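Local coordinates for endoglycosidase (PDB 6Q64), which probably hydrolyses glycosidic bonds of complex N-glycans, as a family 18 glycoside hydrolase of a gut Bacteroides, at residues Y256-T261 with I295-V301; I163-Y169 with N211-F216; I265-N269 with L319-S323. The protein carries 1 engineered substitution. All coordinates share one frame; numbering follows the deposited sequence.

Contact 1. Residues Y256-T261 with I295-V301; sequences YWESST and ITYYTSV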
ATOM      1  N   TYR A 256       4.515 -12.678   5.144  1.00 73.30           N
ATOM      2  CA  TYR A 256       5.438 -12.541   6.301  1.00 74.33           C
ATOM      3  C   TYR A 256       6.176 -13.878   6.561  1.00 77.25           C
ATOM      4  O   TYR A 256       7.434 -13.879   6.553  1.00 80.34           O
ATOM      5  CB  TYR A 256       4.679 -12.047   7.537  1.00 72.16           C
ATOM      6  CG  TYR A 256       3.904 -10.744   7.444  1.00 67.69           C
ATOM      7  CD1 TYR A 256       4.188  -9.735   6.534  1.00 63.15           C
ATOM      8  CD2 TYR A 256       2.905 -10.496   8.370  1.00 68.85           C
ATOM      9  CE1 TYR A 256       3.482  -8.535   6.542  1.00 64.93           C
ATOM     10  CE2 TYR A 256       2.188  -9.309   8.389  1.00 69.39           C
ATOM     11  CZ  TYR A 256       2.483  -8.309   7.483  1.00 69.85           C
ATOM     12  OH  TYR A 256       1.712  -7.167   7.547  1.00 74.69           O
ATOM     13  N   TRP A 257       5.458 -14.995   6.769  1.00 80.13           N
ATOM     14  CA  TRP A 257       6.059 -16.237   7.341  1.00 81.44           C
ATOM     15  C   TRP A 257       6.274 -17.324   6.280  1.00 78.50           C
ATOM     16  O   TRP A 257       6.631 -18.454   6.655  1.00 86.53           O
ATOM     17  CB  TRP A 257       5.221 -16.759   8.515  1.00 87.82           C
ATOM     18  CG  TRP A 257       4.677 -15.641   9.340  1.00 90.27           C
ATOM     19  CD1 TRP A 257       3.371 -15.316   9.574  1.00 91.54           C
ATOM     20  CD2 TRP A 257       5.464 -14.626   9.974  1.00 95.01           C
ATOM     21  NE1 TRP A 257       3.286 -14.173  10.322  1.00 93.71           N
ATOM     22  CE2 TRP A 257       4.559 -13.735  10.598  1.00 98.33           C
ATOM     23  CE3 TRP A 257       6.842 -14.407  10.087  1.00 90.28           C
ATOM     24  CZ2 TRP A 257       4.999 -12.646  11.345  1.00 93.31           C
ATOM     25  CZ3 TRP A 257       7.268 -13.310  10.791  1.00 91.16           C
ATOM     26  CH2 TRP A 257       6.359 -12.456  11.420  1.00 92.66           C
ATOM     27  N   GLU A 258       6.143 -16.990   5.006  1.00 71.87           N
ATOM     28  CA  GLU A 258       6.462 -17.917   3.906  1.00 69.79           C
ATOM     29  C   GLU A 258       7.956 -18.210   3.896  1.00 65.51           C
ATOM     30  O   GLU A 258       8.705 -17.287   3.812  1.00 69.49           O
ATOM     31  CB  GLU A 258       6.000 -17.317   2.580  1.00 73.58           C
ATOM     32  CG  GLU A 258       4.544 -17.615   2.255  1.00 72.49           C
ATOM     33  CD  GLU A 258       3.497 -16.844   3.037  1.00 76.28           C
ATOM     34  OE1 GLU A 258       2.358 -17.313   3.059  1.00 80.41           O
ATOM     35  OE2 GLU A 258       3.813 -15.770   3.611  1.00 85.16           O
ATOM     36  N   SER A 259       8.380 -19.463   3.865  1.00 66.90           N
ATOM     37  CA  SER A 259       9.805 -19.827   4.029  1.00 70.25           C
ATOM     38  C   SER A 259      10.462 -20.269   2.717  1.00 71.11           C
ATOM     39  O   SER A 259      11.635 -20.724   2.806  1.00 78.96           O
ATOM     40  CB  SER A 259       9.940 -20.858   5.135  1.00 76.05           C
ATOM     41  OG  SER A 259      10.024 -22.196   4.660  1.00 81.43           O
ATOM     42  N   SER A 260       9.764 -20.165   1.564  1.00 74.33           N
ATOM     43  CA  SER A 260      10.188 -20.676   0.214  1.00 70.73           C
ATOM     44  C   SER A 260       9.558 -19.870  -0.924  1.00 65.84           C
ATOM     45  O   SER A 260       8.411 -19.417  -0.782  1.00 63.33           O
ATOM     46  CB  SER A 260       9.848 -22.125   0.023  1.00 74.52           C
ATOM     47  OG  SER A 260       8.457 -22.297  -0.229  1.00 74.68           O
ATOM     48  N   THR A 261      10.287 -19.704  -2.026  1.00 65.88           N
ATOM     49  CA  THR A 261       9.795 -18.964  -3.215  1.00 65.14           C
ATOM     50  C   THR A 261       8.453 -19.560  -3.608  1.00 65.77           C
ATOM     51  O   THR A 261       7.467 -18.827  -3.764  1.00 63.06           O
ATOM     52  CB  THR A 261      10.721 -19.042  -4.434  1.00 63.98           C
ATOM     53  OG1 THR A 261      12.019 -18.521  -4.129  1.00 64.04           O
ATOM     54  CG2 THR A 261      10.166 -18.257  -5.600  1.00 61.80           C
ATOM     55  N   ILE A 295      12.647 -12.994   7.571  1.00 78.87           N
ATOM     56  CA  ILE A 295      12.981 -14.221   8.343  1.00 82.30           C
ATOM     57  C   ILE A 295      14.404 -14.666   7.999  1.00 80.68           C
ATOM     58  O   ILE A 295      14.912 -14.315   6.917  1.00 78.46           O
ATOM     59  CB  ILE A 295      11.938 -15.319   8.062  1.00 85.50           C
ATOM     60  CG1 ILE A 295      11.881 -15.718   6.583  1.00 87.10           C
ATOM     61  CG2 ILE A 295      10.568 -14.894   8.561  1.00 85.18           C
ATOM     62  CD1 ILE A 295      11.667 -17.202   6.367  1.00 89.87           C
ATOM     63  N   THR A 296      15.011 -15.446   8.880  1.00 82.70           N
ATOM     64  CA  THR A 296      16.450 -15.781   8.792  1.00 90.74           C
ATOM     65  C   THR A 296      16.639 -17.140   8.125  1.00 96.04           C
ATOM     66  O   THR A 296      17.786 -17.431   7.717  1.00103.36           O
ATOM     67  CB  THR A 296      17.031 -15.743  10.202  1.00 90.24           C
ATOM     68  OG1 THR A 296      16.296 -16.746  10.892  1.00 89.67           O
ATOM     69  CG2 THR A 296      16.843 -14.400  10.866  1.00 87.47           C
ATOM     70  N   TYR A 297      15.545 -17.909   8.046  1.00 95.67           N
ATOM     71  CA  TYR A 297      15.468 -19.317   7.580  1.00 93.53           C
ATOM     72  C   TYR A 297      14.680 -19.420   6.270  1.00 89.05           C
ATOM     73  O   TYR A 297      14.000 -20.408   6.061  1.00 93.58           O
ATOM     74  CB  TYR A 297      14.775 -20.176   8.637  1.00 95.32           C
ATOM     75  CG  TYR A 297      13.379 -19.739   9.003  1.00 93.43           C
ATOM     76  CD1 TYR A 297      13.167 -18.694   9.883  1.00 94.46           C
ATOM     77  CD2 TYR A 297      12.266 -20.389   8.504  1.00 90.50           C
ATOM     78  CE1 TYR A 297      11.891 -18.294  10.249  1.00 94.06           C
ATOM     79  CE2 TYR A 297      10.982 -20.002   8.857  1.00 92.02           C
ATOM     80  CZ  TYR A 297      10.789 -18.946   9.731  1.00 92.03           C
ATOM     81  OH  TYR A 297       9.530 -18.552  10.093  1.00 89.23           O
ATOM     82  N   TYR A 298      14.756 -18.415   5.409  1.00 87.95           N
ATOM     83  CA  TYR A 298      14.132 -18.435   4.063  1.00 84.26           C
ATOM     84  C   TYR A 298      15.056 -19.178   3.109  1.00 86.89           C
ATOM     85  O   TYR A 298      16.295 -19.173   3.344  1.00 85.02           O
ATOM     86  CB  TYR A 298      13.901 -17.032   3.513  1.00 82.48           C
ATOM     87  CG  TYR A 298      13.027 -16.916   2.289  1.00 82.67           C
ATOM     88  CD1 TYR A 298      11.643 -16.885   2.401  1.00 84.43           C
ATOM     89  CD2 TYR A 298      13.578 -16.767   1.023  1.00 80.90           C
ATOM     90  CE1 TYR A 298      10.830 -16.737   1.284  1.00 81.41           C
ATOM     91  CE2 TYR A 298      12.783 -16.613  -0.101  1.00 76.50           C
ATOM     92  CZ  TYR A 298      11.400 -16.602   0.030  1.00 77.64           C
ATOM     93  OH  TYR A 298      10.585 -16.410  -1.046  1.00 68.86           O
ATOM     94  N   THR A 299      14.434 -19.819   2.111  1.00 86.79           N
ATOM     95  CA  THR A 299      15.091 -20.476   0.953  1.00 84.98           C
ATOM     96  C   THR A 299      14.545 -19.868  -0.332  1.00 83.43           C
ATOM     97  O   THR A 299      13.324 -19.954  -0.538  1.00 84.19           O
ATOM     98  CB  THR A 299      14.890 -21.989   0.943  1.00 81.22           C
ATOM     99  OG1 THR A 299      14.882 -22.386   2.322  1.00 83.43           O
ATOM    100  CG2 THR A 299      15.942 -22.670   0.092  1.00 77.00           C
ATOM    101  N   SER A 300      15.429 -19.236  -1.106  1.00 82.83           N
ATOM    102  CA  SER A 300      15.130 -18.604  -2.413  1.00 78.46           C
ATOM    103  C   SER A 300      15.373 -19.630  -3.506  1.00 73.64           C
ATOM    104  O   SER A 300      16.235 -20.489  -3.339  1.00 70.38           O
ATOM    105  CB  SER A 300      15.967 -17.367  -2.676  1.00 75.82           C
ATOM    106  OG  SER A 300      15.679 -16.804  -3.951  1.00 67.31           O
ATOM    107  N   VAL A 301      14.696 -19.416  -4.619  1.00 73.62           N
ATOM    108  CA  VAL A 301      14.821 -20.195  -5.885  1.00 80.85           C
ATOM    109  C   VAL A 301      16.083 -19.709  -6.619  1.00 75.99           C
ATOM    110  O   VAL A 301      16.429 -20.223  -7.692  1.00 74.78           O
ATOM    111  CB  VAL A 301      13.505 -20.011  -6.672  1.00 76.54           C
ATOM    112  CG1 VAL A 301      13.520 -18.732  -7.494  1.00 74.91           C
ATOM    113  CG2 VAL A 301      13.166 -21.225  -7.496  1.00 79.91           C
TER
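Thr261 and Val301 meet where two loops run side by side, and the bond there is from backbone to side chain: N of Val301 donates to OG1 of Thr261 at 2.9 Å, with a bent N-H...O angle of 133°. A chi1 of -59° holds that hydroxyl anti to the carbonyl carbon of Thr261 and turns its CG2 to CG1 of Val301, 3.9 Å away, the two side chains crossing nearly at right angles. OG1 is also hydrogen-bonded to the carboxylate of Asp315, which gives it two polar partners.

Ser259 supplies the straighter bond. Its O accepts from N of Thr299 at 3.0 Å with an angle of 152°, the donor standing above the carbonyl plane. CB of Ser259 lies 4.0 Å from CE2 of the Tyr297 ring, which it approaches obliquely. Next along is the single beta bridge of Ser260 with Thr299, where CA of Ser260 directs a C-H toward O of Thr299 at 3.3 Å.

The ring of Tyr298 slots in along this backbone: CA of Ser260 sits over one face, and O of Glu258 approaches the edge in plane, 3.3 Å from CD1 of Tyr298. CD1 of Ile295 packs on CA of Ser259 at 4.0 Å.

Asp315 of helix 311-317 also bonds OH of Tyr298 and OG of Ser300, so it is bonded to both segments. Ser260 is the N-cap of helix 261-268, and Tyr256 and Trp257 lean on strand 280-285.

Contact 2. Residues I163-Y169 with N211-F216; sequences IEGVKAY and NKMQVF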
ATOM      1  N   ILE A 163     -27.776  -0.836   2.104  1.00112.65           N
ATOM      2  CA  ILE A 163     -26.858  -0.577   0.955  1.00109.28           C
ATOM      3  C   ILE A 163     -26.688   0.936   0.762  1.00113.80           C
ATOM      4  O   ILE A 163     -25.582   1.336   0.335  1.00112.39           O
ATOM      5  CB  ILE A 163     -27.372  -1.276  -0.328  1.00107.30           C
ATOM      6  CG1 ILE A 163     -27.122  -2.785  -0.272  1.00102.57           C
ATOM      7  CG2 ILE A 163     -26.820  -0.658  -1.610  1.00103.76           C
ATOM      8  CD1 ILE A 163     -25.886  -3.244  -0.943  1.00 94.18           C
ATOM      9  N   GLU A 164     -27.709   1.763   1.026  1.00118.24           N
ATOM     10  CA  GLU A 164     -27.516   3.240   0.907  1.00120.64           C
ATOM     11  C   GLU A 164     -26.472   3.678   1.955  1.00117.08           C
ATOM     12  O   GLU A 164     -25.794   4.714   1.730  1.00114.48           O
ATOM     13  CB  GLU A 164     -28.836   4.013   1.018  1.00126.38           C
ATOM     14  CG  GLU A 164     -29.704   3.947  -0.234  1.00129.08           C
ATOM     15  CD  GLU A 164     -28.966   4.006  -1.559  1.00127.43           C
ATOM     16  OE1 GLU A 164     -28.565   5.106  -1.972  1.00126.00           O
ATOM     17  OE2 GLU A 164     -28.775   2.938  -2.163  1.00130.04           O
ATOM     18  N   GLY A 165     -26.355   2.900   3.046  1.00115.67           N
ATOM     19  CA  GLY A 165     -25.422   3.096   4.174  1.00114.70           C
ATOM     20  C   GLY A 165     -24.012   2.634   3.840  1.00111.71           C
ATOM     21  O   GLY A 165     -23.036   3.246   4.324  1.00113.70           O
ATOM     22  N   VAL A 166     -23.879   1.583   3.037  1.00108.42           N
ATOM     23  CA  VAL A 166     -22.563   1.176   2.474  1.00100.72           C
ATOM     24  C   VAL A 166     -22.171   2.264   1.478  1.00101.11           C
ATOM     25  O   VAL A 166     -21.063   2.805   1.621  1.00103.29           O
ATOM     26  CB  VAL A 166     -22.593  -0.235   1.861  1.00 96.90           C
ATOM     27  CG1 VAL A 166     -21.251  -0.657   1.317  1.00 93.96           C
ATOM     28  CG2 VAL A 166     -23.025  -1.265   2.883  1.00101.16           C
ATOM     29  N   LYS A 167     -23.069   2.623   0.560  1.00103.92           N
ATOM     30  CA  LYS A 167     -22.860   3.750  -0.395  1.00108.03           C
ATOM     31  C   LYS A 167     -22.437   5.017   0.377  1.00110.44           C
ATOM     32  O   LYS A 167     -21.547   5.760  -0.121  1.00107.18           O
ATOM     33  CB  LYS A 167     -24.125   3.988  -1.231  1.00112.43           C
ATOM     34  CG  LYS A 167     -24.104   3.405  -2.643  1.00112.25           C
ATOM     35  CD  LYS A 167     -25.485   3.075  -3.189  1.00115.78           C
ATOM     36  CE  LYS A 167     -25.637   3.291  -4.681  1.00113.98           C
ATOM     37  NZ  LYS A 167     -27.000   3.797  -4.976  1.00117.78           N
ATOM     38  N   ALA A 168     -23.053   5.253   1.541  1.00112.82           N
ATOM     39  CA  ALA A 168     -22.789   6.412   2.423  1.00116.13           C
ATOM     40  C   ALA A 168     -21.419   6.272   3.116  1.00114.92           C
ATOM     41  O   ALA A 168     -20.617   7.206   2.977  1.00113.52           O
ATOM     42  CB  ALA A 168     -23.909   6.541   3.417  1.00120.07           C
ATOM     43  N   TYR A 169     -21.160   5.142   3.799  1.00112.35           N
ATOM     44  CA  TYR A 169     -19.906   4.820   4.540  1.00107.52           C
ATOM     45  C   TYR A 169     -18.676   4.965   3.649  1.00102.50           C
ATOM     46  O   TYR A 169     -17.623   5.391   4.112  1.00104.79           O
ATOM     47  CB  TYR A 169     -19.897   3.377   5.043  1.00107.98           C
ATOM     48  CG  TYR A 169     -18.600   2.969   5.700  1.00109.84           C
ATOM     49  CD1 TYR A 169     -18.082   3.703   6.754  1.00116.63           C
ATOM     50  CD2 TYR A 169     -17.897   1.844   5.301  1.00105.26           C
ATOM     51  CE1 TYR A 169     -16.898   3.350   7.378  1.00116.12           C
ATOM     52  CE2 TYR A 169     -16.723   1.459   5.932  1.00105.72           C
ATOM     53  CZ  TYR A 169     -16.209   2.227   6.964  1.00109.81           C
ATOM     54  OH  TYR A 169     -15.051   1.898   7.610  1.00112.03           O
ATOM     55  N   ASN A 211     -22.391  -8.885  -2.505  1.00 78.78           N
ATOM     56  CA  ASN A 211     -22.799  -7.709  -3.313  1.00 80.38           C
ATOM     57  C   ASN A 211     -22.556  -6.441  -2.501  1.00 85.56           C
ATOM     58  O   ASN A 211     -22.618  -5.351  -3.120  1.00 90.05           O
ATOM     59  CB  ASN A 211     -24.271  -7.724  -3.719  1.00 79.14           C
ATOM     60  CG  ASN A 211     -24.647  -6.612  -4.687  1.00 79.00           C
ATOM     61  OD1 ASN A 211     -23.901  -6.337  -5.663  1.00 73.79           O
ATOM     62  ND2 ASN A 211     -25.840  -6.003  -4.462  1.00 78.82           N
ATOM     63  N   LYS A 212     -22.376  -6.556  -1.174  1.00 89.01           N
ATOM     64  CA  LYS A 212     -22.296  -5.358  -0.280  1.00 91.83           C
ATOM     65  C   LYS A 212     -20.873  -4.837  -0.405  1.00 88.88           C
ATOM     66  O   LYS A 212     -20.660  -3.680  -0.794  1.00 88.69           O
ATOM     67  CB  LYS A 212     -22.800  -5.600   1.156  1.00 94.44           C
ATOM     68  CG  LYS A 212     -22.304  -6.853   1.856  1.00 94.54           C
ATOM     69  CD  LYS A 212     -23.165  -7.340   3.009  1.00 96.61           C
ATOM     70  CE  LYS A 212     -22.730  -8.741   3.395  1.00 95.54           C
ATOM     71  NZ  LYS A 212     -23.092  -9.037   4.792  1.00101.62           N
HETATM   72  N   MSE A 213     -19.921  -5.759  -0.247  1.00 84.27           N
HETATM   73  CA  MSE A 213     -18.539  -5.444  -0.559  1.00 84.41           C
HETATM   74  C   MSE A 213     -18.369  -5.003  -2.019  1.00 80.81           C
HETATM   75  O   MSE A 213     -17.411  -4.330  -2.343  1.00 83.01           O
HETATM   76  CB  MSE A 213     -17.633  -6.621  -0.179  1.00 84.49           C
HETATM   77  CG  MSE A 213     -16.224  -6.184   0.239  1.00 96.67           C
HETATM   78 SE   MSE A 213     -16.124  -4.776   1.648  1.00 96.66          SE
HETATM   79  CE  MSE A 213     -16.814  -6.153   2.812  1.00103.37           C
ATOM     80  N   GLN A 214     -19.298  -5.342  -2.908  1.00 84.94           N
ATOM     81  CA  GLN A 214     -19.160  -5.005  -4.313  1.00 84.35           C
ATOM     82  C   GLN A 214     -19.525  -3.533  -4.525  1.00 88.22           C
ATOM     83  O   GLN A 214     -18.806  -2.840  -5.275  1.00 87.51           O
ATOM     84  CB  GLN A 214     -20.034  -5.929  -5.166  1.00 82.69           C
ATOM     85  CG  GLN A 214     -20.229  -5.477  -6.611  1.00 78.87           C
ATOM     86  CD  GLN A 214     -19.000  -5.707  -7.482  1.00 75.78           C
ATOM     87  OE1 GLN A 214     -18.205  -6.627  -7.254  1.00 76.98           O
ATOM     88  NE2 GLN A 214     -18.861  -4.868  -8.490  1.00 71.44           N
ATOM     89  N   VAL A 215     -20.615  -3.055  -3.937  1.00 96.32           N
ATOM     90  CA  VAL A 215     -21.053  -1.647  -4.208  1.00107.44           C
ATOM     91  C   VAL A 215     -20.224  -0.714  -3.301  1.00103.22           C
ATOM     92  O   VAL A 215     -20.093   0.500  -3.614  1.00 97.60           O
ATOM     93  CB  VAL A 215     -22.586  -1.459  -4.128  1.00114.06           C
ATOM     94  CG1 VAL A 215     -23.140  -1.767  -2.752  1.00117.88           C
ATOM     95  CG2 VAL A 215     -23.021  -0.073  -4.601  1.00116.73           C
ATOM     96  N   PHE A 216     -19.585  -1.294  -2.284  1.00 98.23           N
ATOM     97  CA  PHE A 216     -18.568  -0.605  -1.457  1.00 96.53           C
ATOM     98  C   PHE A 216     -17.438  -0.140  -2.377  1.00 92.17           C
ATOM     99  O   PHE A 216     -17.256   1.074  -2.634  1.00 93.21           O
ATOM    100  CB  PHE A 216     -18.083  -1.535  -0.347  1.00 96.82           C
ATOM    101  CG  PHE A 216     -17.079  -0.877   0.559  1.00101.83           C
ATOM    102  CD1 PHE A 216     -17.420   0.271   1.259  1.00103.44           C
ATOM    103  CD2 PHE A 216     -15.785  -1.373   0.677  1.00103.29           C
ATOM    104  CE1 PHE A 216     -16.498   0.895   2.084  1.00103.61           C
ATOM    105  CE2 PHE A 216     -14.861  -0.744   1.498  1.00 99.75           C
ATOM    106  CZ  PHE A 216     -15.224   0.387   2.203  1.00102.96           C
TER
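Tyr169 and Phe216 bring their rings together rim to rim: the planes are only 14° apart, the centroids are separated by 5.8 Å, and neither ring lies over the other's face. The closest atoms are CD2 of Tyr169 and CE1 of Phe216, at 3.6 Å. With CG anti to the backbone N (chi1 -178°), Phe216 swings its ring toward Tyr169, where strands 128-135 and 184-189 also touch it, while its CB rests 3.7 Å from CG1 of Val166, the valine and phenylalanine side chains crossing at about a right angle. Nearer the start of both segments, CD1 of Ile163 reaches CG1 of Val215 at 3.6 Å, and the other branch of Val215, CG2, lies 4.1 Å from CG of Lys167. The segments of helices 162-179 and 211-224 approach to 9.1 Å between axes and cross at -37°, as neighbouring helices on the outside of a TIM barrel. An alanine at Phe216 would keep the CB contact with Val166 but is likely to open a gap beside the CD2 rim of Tyr169, leaving Trp153 as that tyrosine's remaining aromatic partner named here. Side-chain packing between the helices is mainly carbon on carbon, and the hydroxyl of Tyr169 bonds instead to O of Asp140, so the fit depends on shape and burial rather than on directional bonds.

Contact 3. Residues I265-N269 with L319-S323; sequences IYKIN and LDLPS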
ATOM      1  N   ILE A 265       4.614 -17.891  -4.302  1.00 68.19           N
ATOM      2  CA  ILE A 265       3.893 -18.028  -5.599  1.00 63.69           C
ATOM      3  C   ILE A 265       2.546 -18.708  -5.343  1.00 63.40           C
ATOM      4  O   ILE A 265       1.527 -18.174  -5.834  1.00 63.18           O
ATOM      5  CB  ILE A 265       4.741 -18.762  -6.641  1.00 62.53           C
ATOM      6  CG1 ILE A 265       6.140 -18.138  -6.737  1.00 61.48           C
ATOM      7  CG2 ILE A 265       4.009 -18.768  -7.976  1.00 63.54           C
ATOM      8  CD1 ILE A 265       6.932 -18.468  -7.963  1.00 61.25           C
ATOM      9  N   TYR A 266       2.495 -19.767  -4.532  1.00 63.78           N
ATOM     10  CA  TYR A 266       1.208 -20.477  -4.310  1.00 68.29           C
ATOM     11  C   TYR A 266       0.197 -19.499  -3.722  1.00 65.34           C
ATOM     12  O   TYR A 266      -0.994 -19.563  -4.053  1.00 73.94           O
ATOM     13  CB  TYR A 266       1.348 -21.722  -3.446  1.00 71.07           C
ATOM     14  CG  TYR A 266       0.015 -22.313  -3.079  1.00 78.04           C
ATOM     15  CD1 TYR A 266      -0.739 -21.744  -2.065  1.00 86.88           C
ATOM     16  CD2 TYR A 266      -0.501 -23.415  -3.733  1.00 82.62           C
ATOM     17  CE1 TYR A 266      -1.965 -22.259  -1.682  1.00 90.23           C
ATOM     18  CE2 TYR A 266      -1.723 -23.956  -3.356  1.00 91.92           C
ATOM     19  CZ  TYR A 266      -2.462 -23.373  -2.332  1.00 95.99           C
ATOM     20  OH  TYR A 266      -3.688 -23.853  -1.956  1.00100.69           O
ATOM     21  N   LYS A 267       0.670 -18.604  -2.872  1.00 66.78           N
ATOM     22  CA  LYS A 267      -0.193 -17.659  -2.126  1.00 66.57           C
ATOM     23  C   LYS A 267      -0.794 -16.622  -3.077  1.00 62.34           C
ATOM     24  O   LYS A 267      -1.945 -16.217  -2.815  1.00 62.68           O
ATOM     25  CB  LYS A 267       0.600 -16.956  -1.026  1.00 70.07           C
ATOM     26  CG  LYS A 267      -0.127 -15.769  -0.411  1.00 75.19           C
ATOM     27  CD  LYS A 267       0.537 -15.267   0.850  1.00 80.81           C
ATOM     28  CE  LYS A 267      -0.439 -14.976   1.960  1.00 81.34           C
ATOM     29  NZ  LYS A 267       0.172 -15.259   3.269  1.00 84.61           N
ATOM     30  N   ILE A 268      -0.048 -16.164  -4.086  1.00 58.49           N
ATOM     31  CA  ILE A 268      -0.449 -14.971  -4.887  1.00 63.50           C
ATOM     32  C   ILE A 268      -0.884 -15.379  -6.295  1.00 65.97           C
ATOM     33  O   ILE A 268      -1.419 -14.505  -6.996  1.00 70.15           O
ATOM     34  CB  ILE A 268       0.671 -13.912  -4.953  1.00 64.03           C
ATOM     35  CG1 ILE A 268       1.917 -14.428  -5.653  1.00 64.57           C
ATOM     36  CG2 ILE A 268       1.020 -13.392  -3.577  1.00 67.15           C
ATOM     37  CD1 ILE A 268       2.845 -13.341  -6.056  1.00 64.66           C
ATOM     38  N   ASN A 269      -0.625 -16.625  -6.691  1.00 70.84           N
ATOM     39  CA  ASN A 269      -1.034 -17.196  -8.000  1.00 67.98           C
ATOM     40  C   ASN A 269      -2.543 -17.414  -8.025  1.00 67.66           C
ATOM     41  O   ASN A 269      -2.990 -18.467  -7.536  1.00 71.64           O
ATOM     42  CB  ASN A 269      -0.371 -18.535  -8.284  1.00 69.40           C
ATOM     43  CG  ASN A 269      -0.539 -18.898  -9.734  1.00 65.90           C
ATOM     44  OD1 ASN A 269      -1.490 -18.489 -10.352  1.00 75.14           O
ATOM     45  ND2 ASN A 269       0.403 -19.611 -10.298  1.00 67.51           N
ATOM     46  N   LEU A 319      11.274 -11.596  -7.986  1.00 56.88           N
ATOM     47  CA  LEU A 319      10.401 -12.788  -8.154  1.00 59.67           C
ATOM     48  C   LEU A 319       9.873 -12.823  -9.579  1.00 62.44           C
ATOM     49  O   LEU A 319       9.024 -11.965  -9.895  1.00 64.27           O
ATOM     50  CB  LEU A 319       9.231 -12.697  -7.191  1.00 59.68           C
ATOM     51  CG  LEU A 319       8.358 -13.935  -7.124  1.00 62.88           C
ATOM     52  CD1 LEU A 319       9.106 -15.085  -6.512  1.00 65.98           C
ATOM     53  CD2 LEU A 319       7.118 -13.677  -6.301  1.00 65.77           C
ATOM     54  N   ASP A 320      10.434 -13.715 -10.402  1.00 63.21           N
ATOM     55  CA  ASP A 320       9.966 -14.055 -11.769  1.00 60.07           C
ATOM     56  C   ASP A 320       8.858 -15.069 -11.577  1.00 55.90           C
ATOM     57  O   ASP A 320       9.147 -16.104 -11.031  1.00 58.78           O
ATOM     58  CB  ASP A 320      11.135 -14.578 -12.602  1.00 59.48           C
ATOM     59  CG  ASP A 320      12.104 -13.454 -12.955  1.00 62.06           C
ATOM     60  OD1 ASP A 320      11.635 -12.264 -12.923  1.00 56.77           O
ATOM     61  OD2 ASP A 320      13.281 -13.771 -13.344  1.00 62.47           O
ATOM     62  N   LEU A 321       7.622 -14.729 -11.903  1.00 61.05           N
ATOM     63  CA  LEU A 321       6.457 -15.671 -11.825  1.00 62.11           C
ATOM     64  C   LEU A 321       6.453 -16.692 -12.951  1.00 57.67           C
ATOM     65  O   LEU A 321       7.236 -16.607 -13.882  1.00 60.81           O
ATOM     66  CB  LEU A 321       5.213 -14.802 -11.806  1.00 62.68           C
ATOM     67  CG  LEU A 321       5.163 -14.062 -10.483  1.00 69.47           C
ATOM     68  CD1 LEU A 321       4.909 -12.583 -10.643  1.00 71.43           C
ATOM     69  CD2 LEU A 321       4.163 -14.722  -9.575  1.00 71.79           C
ATOM     70  N   PRO A 322       5.631 -17.761 -12.893  1.00 67.40           N
ATOM     71  CA  PRO A 322       5.780 -18.882 -13.840  1.00 63.32           C
ATOM     72  C   PRO A 322       5.546 -18.403 -15.285  1.00 62.25           C
ATOM     73  O   PRO A 322       6.209 -18.865 -16.163  1.00 64.79           O
ATOM     74  CB  PRO A 322       4.762 -19.893 -13.361  1.00 62.48           C
ATOM     75  CG  PRO A 322       4.488 -19.474 -11.918  1.00 66.44           C
ATOM     76  CD  PRO A 322       4.515 -17.967 -11.961  1.00 67.10           C
ATOM     77  N   SER A 323       4.685 -17.398 -15.446  1.00 63.11           N
ATOM     78  CA  SER A 323       4.466 -16.713 -16.746  1.00 60.92           C
ATOM     79  C   SER A 323       5.747 -16.076 -17.264  1.00 60.84           C
ATOM     80  O   SER A 323       5.779 -15.806 -18.420  1.00 63.31           O
ATOM     81  CB  SER A 323       3.403 -15.686 -16.638  1.00 61.71           C
ATOM     82  OG  SER A 323       3.900 -14.506 -16.055  1.00 68.31           O
TER
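Leu319 begins the contact by laying its two methyls against two isoleucines of helix 261-268: CD1 of Leu319 comes to 4.3 Å from CG1 of Ile265, and CD2 of Leu319 is equally far from CD1 of Ile268. The setting is the outer layer of a TIM barrel, where a loop after helix 311-317 passes over the end of helix 261-268 on its way to strand 329-333. Leu319 also reaches Ile282 of strand 280-285 and pairs by backbone bonds with Ile327.

At Asp320 the side chain turns from the helix and forms salt bridges with Arg326 and Arg302, so here it is the backbone that faces Ile265.

Leu321 then touches both isoleucines with CD2, 4.0 Å from CD1 of Ile268 and 4.4 Å from CG2 of Ile265. A chi1 of 63° puts CG1 of Ile268 between its backbone N and carbonyl carbon, directing the chain that ends in CD1 to meet Leu321 at about a right angle. Trp276 of helix 276-279 touches both residues.

Pro322 closes the apolar run, with its CG 4.0 Å from CG2 of Ile265, the two side chains running alongside in opposite senses. In the last helical turn, O of Ile265 accepts from N of Asn269 at 2.8 Å and from N of Ile268 at 3.1 Å.

How the contacts relate
Contacts 1 and 3 are neighbours, with centres about 14 Å apart, and both involve helix 261-268: contact 1 ends on its first residue, contact 3 uses its last turn. They are joined directly by a salt bridge from Glu258 to Lys267 and by packing of Thr261 on Leu319. Contact 2 stands apart, with its centre about 38 Å from that of contact 1 and about 32 Å from that of contact 3. None is fully core; each mixes buried and exposed residues. The chemistry follows the elements joined: contact 1 is joined by bonds donated from backbone N, one of them to a threonine hydroxyl, whereas helix against helix in contact 2 and helix against loop in contact 3 meet through apolar side chains.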